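Local coordinates for acyl-CoA dehydrogenase (Geobacillus kaustophilus, PDB 2PG0), which probably catalyses the FAD-dependent alpha,beta-dehydrogenation of acyl chains as a tetrameric flavoprotein, at residues 330-333 with 334-337; 256-259 with 260-263; 289-292 with 293-296. All coordinates share one frame; numbering follows the deposited sequence.

Contact 1: 330-333 with 334-337; sequences TEMA and KRVA
From T330 to A337 the chain makes two unbroken turns of the long helix 319-343, tied by i-to-i+4 bonds from the N of K334, R335, V336 and A337 to the carbonyl oxygens of T330, E331, M332 and A333, with V336 N lying 2.9 Å from M332 O. On this frame E331 and K334 form an i-to-i+3 salt bridge. The two side chains run alongside each other: E331 is bent at chi2 (-56°), which swings its carboxylate forward along the helix, and K334 NZ sits 3.0 Å from E331 OE1 on the syn side, 25° out of the carboxylate plane. A weaker bond of 3.2 Å links K334 NZ to E331 OE2, an oxygen that N372 also engages through its amide. A methionine in place of K334 would probably leave the E331 carboxylate without its neighbouring positive charge and freer to turn about N372. Next to this pair, R335 folds back at chi3 and lays one guanidinium face over the backbone of M332, whose CA stands 3.5 Å above the plane and off toward its rim. R335 NH2 comes 3.5 Å from M332 CG, the two side chains crossing at about a right angle, and is held by a salt bridge to E297 on helix 285-313. V336 and A337 pack on helix 237-273 instead. The charges of E331, K334 and R335 are thus each paired, and the E331 side chain, about 9 Å from a bound FAD, is probably stabilised in its ionised form by K334.

Contact 2: 256-259 with 260-263; sequences AQTA and AEVM
Q257 and E261 pair one turn apart on helix 237-273, one of the long helices of the C-terminal helical domain of the acyl-CoA dehydrogenase fold. Q257 has CG anti to its own backbone N (chi1 179°) and then bends at chi2, bringing the amide up beside the carboxylate of E261, whose chain is extended beyond CG. The resulting bond is nearly straight: Q257 NE2 lies 3.0 Å from E261 OE2 with an N-H...O angle of 176°. The acceptor lies in the amide plane of Q257, yet the donor reaches the carboxylate from above its plane, the two flat groups being turned 73° apart. Both polar ends have further partners on helix 285-313, since Q257 NE2 also donates to I298 O and E261 OE2 is salt-bridged to R302, so the oxygen is gripped from two residues.

Round the helix, V262 places CG2 beside its backbone N, 3.2 Å from T258 O. M263 bends at chi3 (-70°), curling its methyl back beneath the preceding turn, and its side chain packs against V336 and A337 of helix 319-343. That curl brings M263 CE to 3.5 Å from A259 O and 4.3 Å from A259 CB.

Contact 3: 289-292 with 293-296; sequences FRLA and EMAT
M294 CG lies anti to its carbonyl carbon (chi1 -75°), and a bend at chi3 (-95°) turns the terminal methyl back over the preceding turn toward R290 and L291. This is i-to-i+3 and i-to-i+4 packing on helix 285-313 of the C-terminal helical domain. M294 CE comes to 3.1 Å from R290 O, a tight approach, and its closest apolar side-chain neighbour is L291 CD2, at 3.8 Å from M294 CE, the two side chains running at a slant to each other. F264 of helix 237-273 covers both L291 and M294. R290 sends its guanidinium away from this packing to form salt bridges with E339 and with E373 of the second subunit; its side chain is about 4 Å from a bound FAD, and E373 is itself an FAD-binding residue.

On another side of the helix, E293 extends beyond CG, with its CG 3.3 Å from F289 O, and its carboxylate pairs with K376 of the third subunit, while F289 and A292 pack against T377 and I379 of that same subunit. T296 carries its hydroxyl beside its own backbone N (chi1 -60°), which directs it back up the helix and, with the backbone bond, gives A292 O two donors; W327 NE1 of the third subunit is also hydrogen-bonded to this hydroxyl. T296 N lies 3.0 Å from A292 O, and T296 OG1, 2.8 Å from A292 O, reaches it from the opposite face of the carbonyl plane.

How the contacts relate
All three contacts are single-helix turns within the C-terminal domain, each on a different long helix. Contacts 1 and 2 lie side by side: A337 CB meets M263 SD at 3.5 Å and A333 CB meets A256 O at 3.6 Å, with alanines of helix 319-343 meeting M263 and the backbone of helix 237-273. Contact 3 touches neither and lies farther from the chain centre, about 27 Å against 17 and 15 Å. Contact 2 is wholly intrachain, its polar pair tied to helix 285-313, whereas contact 1 includes an exposed arginine and reaches the second subunit through K334. Contact 3, mostly buried too, probably owes part of its burial to neighbouring subunits; E293 pairs with one, R290 with another and with its own chain.

Contact 1: 330-333 with 334-337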
loop_
_atom_site.group_PDB
_atom_site.type_symbol
_atom_site.label_atom_id
_atom_site.label_comp_id
_atom_site.label_asym_id
_atom_site.label_seq_id
_atom_site.Cartn_x
_atom_site.Cartn_y
_atom_site.Cartn_z
ATOM N N THR A 330 15.102 3.740 -1.379
ATOM C CA THR A 330 15.142 3.774 0.087
ATOM C C THR A 330 13.821 3.286 0.701
ATOM O O THR A 330 13.837 2.491 1.643
ATOM C CB THR A 330 15.600 5.135 0.667
ATOM O OG1 THR A 330 14.719 6.190 0.238
ATOM C CG2 THR A 330 17.052 5.440 0.269
ATOM N N GLU A 331 12.682 3.739 0.165
ATOM C CA GLU A 331 11.380 3.236 0.634
ATOM C C GLU A 331 11.239 1.735 0.388
ATOM O O GLU A 331 10.733 1.017 1.243
ATOM C CB GLU A 331 10.201 3.985 0.004
ATOM C CG GLU A 331 10.066 5.444 0.440
ATOM C CD GLU A 331 9.950 5.652 1.962
ATOM O OE1 GLU A 331 9.504 4.744 2.694
ATOM O OE2 GLU A 331 10.298 6.759 2.421
ATOM N N MET A 332 11.704 1.276 -0.774
ATOM C CA MET A 332 11.648 -0.141 -1.132
ATOM C C MET A 332 12.480 -0.978 -0.156
ATOM O O MET A 332 12.053 -2.039 0.278
ATOM C CB MET A 332 12.167 -0.338 -2.552
ATOM C CG MET A 332 11.744 -1.633 -3.192
ATOM S SD MET A 332 12.868 -1.985 -4.549
ATOM C CE MET A 332 14.313 -2.485 -3.567
ATOM N N ALA A 333 13.656 -0.470 0.206
ATOM C CA ALA A 333 14.540 -1.182 1.120
ATOM C C ALA A 333 13.931 -1.230 2.525
ATOM O O ALA A 333 14.064 -2.229 3.233
ATOM C CB ALA A 333 15.923 -0.546 1.124
ATOM N N LYS A 334 13.233 -0.159 2.913
ATOM C CA LYS A 334 12.495 -0.140 4.178
ATOM C C LYS A 334 11.409 -1.214 4.207
ATOM O O LYS A 334 11.239 -1.895 5.215
ATOM C CB LYS A 334 11.914 1.256 4.447
ATOM C CG LYS A 334 12.953 2.253 4.964
ATOM C CD LYS A 334 12.494 3.714 4.809
ATOM C CE LYS A 334 11.281 4.045 5.654
ATOM N NZ LYS A 334 10.752 5.417 5.299
ATOM N N ARG A 335 10.704 -1.381 3.085
ATOM C CA ARG A 335 9.654 -2.389 2.981
ATOM C C ARG A 335 10.251 -3.788 3.031
ATOM O O ARG A 335 9.721 -4.675 3.687
ATOM C CB ARG A 335 8.848 -2.217 1.690
ATOM C CG ARG A 335 7.970 -0.972 1.673
ATOM C CD ARG A 335 6.908 -1.072 0.573
ATOM N NE ARG A 335 7.489 -1.199 -0.761
ATOM C CZ ARG A 335 7.973 -0.187 -1.481
ATOM N NH1 ARG A 335 7.954 1.050 -1.005
ATOM N NH2 ARG A 335 8.473 -0.409 -2.689
ATOM N N VAL A 336 11.356 -3.977 2.323
ATOM C CA VAL A 336 12.118 -5.220 2.418
ATOM C C VAL A 336 12.478 -5.548 3.873
ATOM O O VAL A 336 12.267 -6.669 4.322
ATOM C CB VAL A 336 13.361 -5.187 1.494
ATOM C CG1 VAL A 336 14.310 -6.361 1.805
ATOM C CG2 VAL A 336 12.913 -5.213 0.026
ATOM N N ALA A 337 12.998 -4.563 4.607
ATOM C CA ALA A 337 13.411 -4.763 5.989
ATOM C C ALA A 337 12.243 -5.204 6.879
ATOM O O ALA A 337 12.395 -6.114 7.690
ATOM C CB ALA A 337 14.071 -3.493 6.539
#

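Contact 2: 256-259 with 260-263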
loop_
_atom_site.group_PDB
_atom_site.type_symbol
_atom_site.label_atom_id
_atom_site.label_comp_id
_atom_site.label_asym_id
_atom_site.label_seq_id
_atom_site.Cartn_x
_atom_site.Cartn_y
_atom_site.Cartn_z
ATOM N N ALA A 256 21.371 1.742 -0.516
ATOM C CA ALA A 256 20.059 1.212 -0.170
ATOM C C ALA A 256 19.682 -0.007 -1.033
ATOM O O ALA A 256 19.086 -0.969 -0.531
ATOM C CB ALA A 256 19.000 2.305 -0.259
ATOM N N GLN A 257 20.039 0.033 -2.316
ATOM C CA GLN A 257 19.777 -1.075 -3.234
ATOM C C GLN A 257 20.512 -2.325 -2.742
ATOM O O GLN A 257 19.930 -3.408 -2.651
ATOM C CB GLN A 257 20.204 -0.716 -4.666
ATOM C CG GLN A 257 19.991 -1.830 -5.702
ATOM C CD GLN A 257 18.536 -2.213 -5.882
ATOM O OE1 GLN A 257 17.637 -1.363 -5.830
ATOM N NE2 GLN A 257 18.293 -3.505 -6.084
ATOM N N THR A 258 21.790 -2.151 -2.418
ATOM C CA THR A 258 22.604 -3.241 -1.864
ATOM C C THR A 258 22.047 -3.789 -0.543
ATOM O O THR A 258 22.022 -5.007 -0.331
ATOM C CB THR A 258 24.061 -2.797 -1.671
ATOM O OG1 THR A 258 24.561 -2.291 -2.908
ATOM C CG2 THR A 258 24.922 -3.978 -1.243
ATOM N N ALA A 259 21.603 -2.894 0.337
ATOM C CA ALA A 259 21.024 -3.291 1.627
ATOM C C ALA A 259 19.792 -4.172 1.422
ATOM O O ALA A 259 19.646 -5.199 2.084
ATOM C CB ALA A 259 20.681 -2.062 2.469
ATOM N N ALA A 260 18.925 -3.776 0.487
ATOM C CA ALA A 260 17.734 -4.560 0.129
ATOM C C ALA A 260 18.119 -5.961 -0.373
ATOM O O ALA A 260 17.533 -6.967 0.048
ATOM C CB ALA A 260 16.915 -3.826 -0.926
ATOM N N GLU A 261 19.099 -6.009 -1.273
ATOM C CA GLU A 261 19.619 -7.275 -1.827
ATOM C C GLU A 261 20.164 -8.192 -0.730
ATOM O O GLU A 261 19.891 -9.404 -0.728
ATOM C CB GLU A 261 20.675 -6.994 -2.910
ATOM C CG GLU A 261 20.070 -6.500 -4.229
ATOM C CD GLU A 261 21.054 -5.771 -5.150
ATOM O OE1 GLU A 261 22.225 -5.556 -4.772
ATOM O OE2 GLU A 261 20.644 -5.396 -6.266
ATOM N N VAL A 262 20.918 -7.612 0.199
ATOM C CA VAL A 262 21.445 -8.342 1.366
ATOM C C VAL A 262 20.319 -8.883 2.239
ATOM O O VAL A 262 20.327 -10.056 2.624
ATOM C CB VAL A 262 22.409 -7.460 2.224
ATOM C CG1 VAL A 262 22.756 -8.142 3.559
ATOM C CG2 VAL A 262 23.686 -7.140 1.440
ATOM N N MET A 263 19.354 -8.022 2.561
ATOM C CA MET A 263 18.242 -8.418 3.423
ATOM C C MET A 263 17.369 -9.508 2.789
ATOM O O MET A 263 16.891 -10.417 3.486
ATOM C CB MET A 263 17.416 -7.188 3.839
ATOM C CG MET A 263 18.104 -6.361 4.930
ATOM S SD MET A 263 17.136 -4.949 5.575
ATOM C CE MET A 263 17.187 -3.860 4.152
#

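Contact 3: 289-292 with 293-296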
loop_
_atom_site.group_PDB
_atom_site.type_symbol
_atom_site.label_atom_id
_atom_site.label_comp_id
_atom_site.label_asym_id
_atom_site.label_seq_id
_atom_site.Cartn_x
_atom_site.Cartn_y
_atom_site.Cartn_z
ATOM N N PHE A 289 5.042 -15.890 -2.499
ATOM C CA PHE A 289 4.603 -14.671 -3.179
ATOM C C PHE A 289 5.281 -13.422 -2.592
ATOM O O PHE A 289 5.692 -12.521 -3.336
ATOM C CB PHE A 289 3.078 -14.538 -3.127
ATOM C CG PHE A 289 2.353 -15.285 -4.221
ATOM C CD1 PHE A 289 2.809 -16.524 -4.684
ATOM C CD2 PHE A 289 1.180 -14.755 -4.772
ATOM C CE1 PHE A 289 2.112 -17.223 -5.693
ATOM C CE2 PHE A 289 0.476 -15.441 -5.766
ATOM C CZ PHE A 289 0.945 -16.680 -6.234
ATOM N N ARG A 290 5.409 -13.372 -1.264
ATOM C CA ARG A 290 6.088 -12.247 -0.611
ATOM C C ARG A 290 7.516 -12.135 -1.108
ATOM O O ARG A 290 7.983 -11.037 -1.421
ATOM C CB ARG A 290 6.036 -12.376 0.913
ATOM C CG ARG A 290 4.630 -12.121 1.448
ATOM C CD ARG A 290 4.505 -12.581 2.884
ATOM N NE ARG A 290 5.065 -11.622 3.827
ATOM C CZ ARG A 290 4.921 -11.710 5.146
ATOM N NH1 ARG A 290 4.244 -12.721 5.674
ATOM N NH2 ARG A 290 5.454 -10.785 5.939
ATOM N N LEU A 291 8.200 -13.274 -1.213
ATOM C CA LEU A 291 9.568 -13.279 -1.741
ATOM C C LEU A 291 9.617 -12.891 -3.221
ATOM O O LEU A 291 10.515 -12.153 -3.638
ATOM C CB LEU A 291 10.257 -14.620 -1.495
ATOM C CG LEU A 291 10.651 -14.907 -0.040
ATOM C CD1 LEU A 291 10.945 -16.396 0.099
ATOM C CD2 LEU A 291 11.852 -14.079 0.385
ATOM N N ALA A 292 8.654 -13.389 -3.995
ATOM C CA ALA A 292 8.542 -13.049 -5.424
ATOM C C ALA A 292 8.348 -11.544 -5.603
ATOM O O ALA A 292 8.956 -10.937 -6.491
ATOM C CB ALA A 292 7.407 -13.821 -6.069
ATOM N N GLU A 293 7.518 -10.943 -4.746
ATOM C CA GLU A 293 7.271 -9.500 -4.799
ATOM C C GLU A 293 8.514 -8.702 -4.415
ATOM O O GLU A 293 8.848 -7.720 -5.081
ATOM C CB GLU A 293 6.061 -9.103 -3.940
ATOM C CG GLU A 293 4.725 -9.597 -4.501
ATOM C CD GLU A 293 3.507 -9.108 -3.712
ATOM O OE1 GLU A 293 3.630 -8.153 -2.907
ATOM O OE2 GLU A 293 2.412 -9.682 -3.918
ATOM N N MET A 294 9.211 -9.132 -3.360
ATOM C CA MET A 294 10.472 -8.502 -2.961
ATOM C C MET A 294 11.500 -8.601 -4.100
ATOM O O MET A 294 12.142 -7.610 -4.443
ATOM C CB MET A 294 11.025 -9.146 -1.676
ATOM C CG MET A 294 10.289 -8.747 -0.396
ATOM S SD MET A 294 10.899 -9.681 1.049
ATOM C CE MET A 294 9.788 -10.975 1.129
ATOM N N ALA A 295 11.624 -9.792 -4.687
ATOM C CA ALA A 295 12.549 -10.034 -5.802
ATOM C C ALA A 295 12.263 -9.111 -6.988
ATOM O O ALA A 295 13.187 -8.581 -7.605
ATOM C CB ALA A 295 12.470 -11.499 -6.248
ATOM N N THR A 296 10.976 -8.928 -7.293
ATOM C CA THR A 296 10.538 -8.060 -8.394
ATOM C C THR A 296 10.957 -6.607 -8.146
ATOM O O THR A 296 11.562 -5.963 -9.006
ATOM C CB THR A 296 8.999 -8.151 -8.597
ATOM O OG1 THR A 296 8.643 -9.501 -8.912
ATOM C CG2 THR A 296 8.534 -7.241 -9.734
#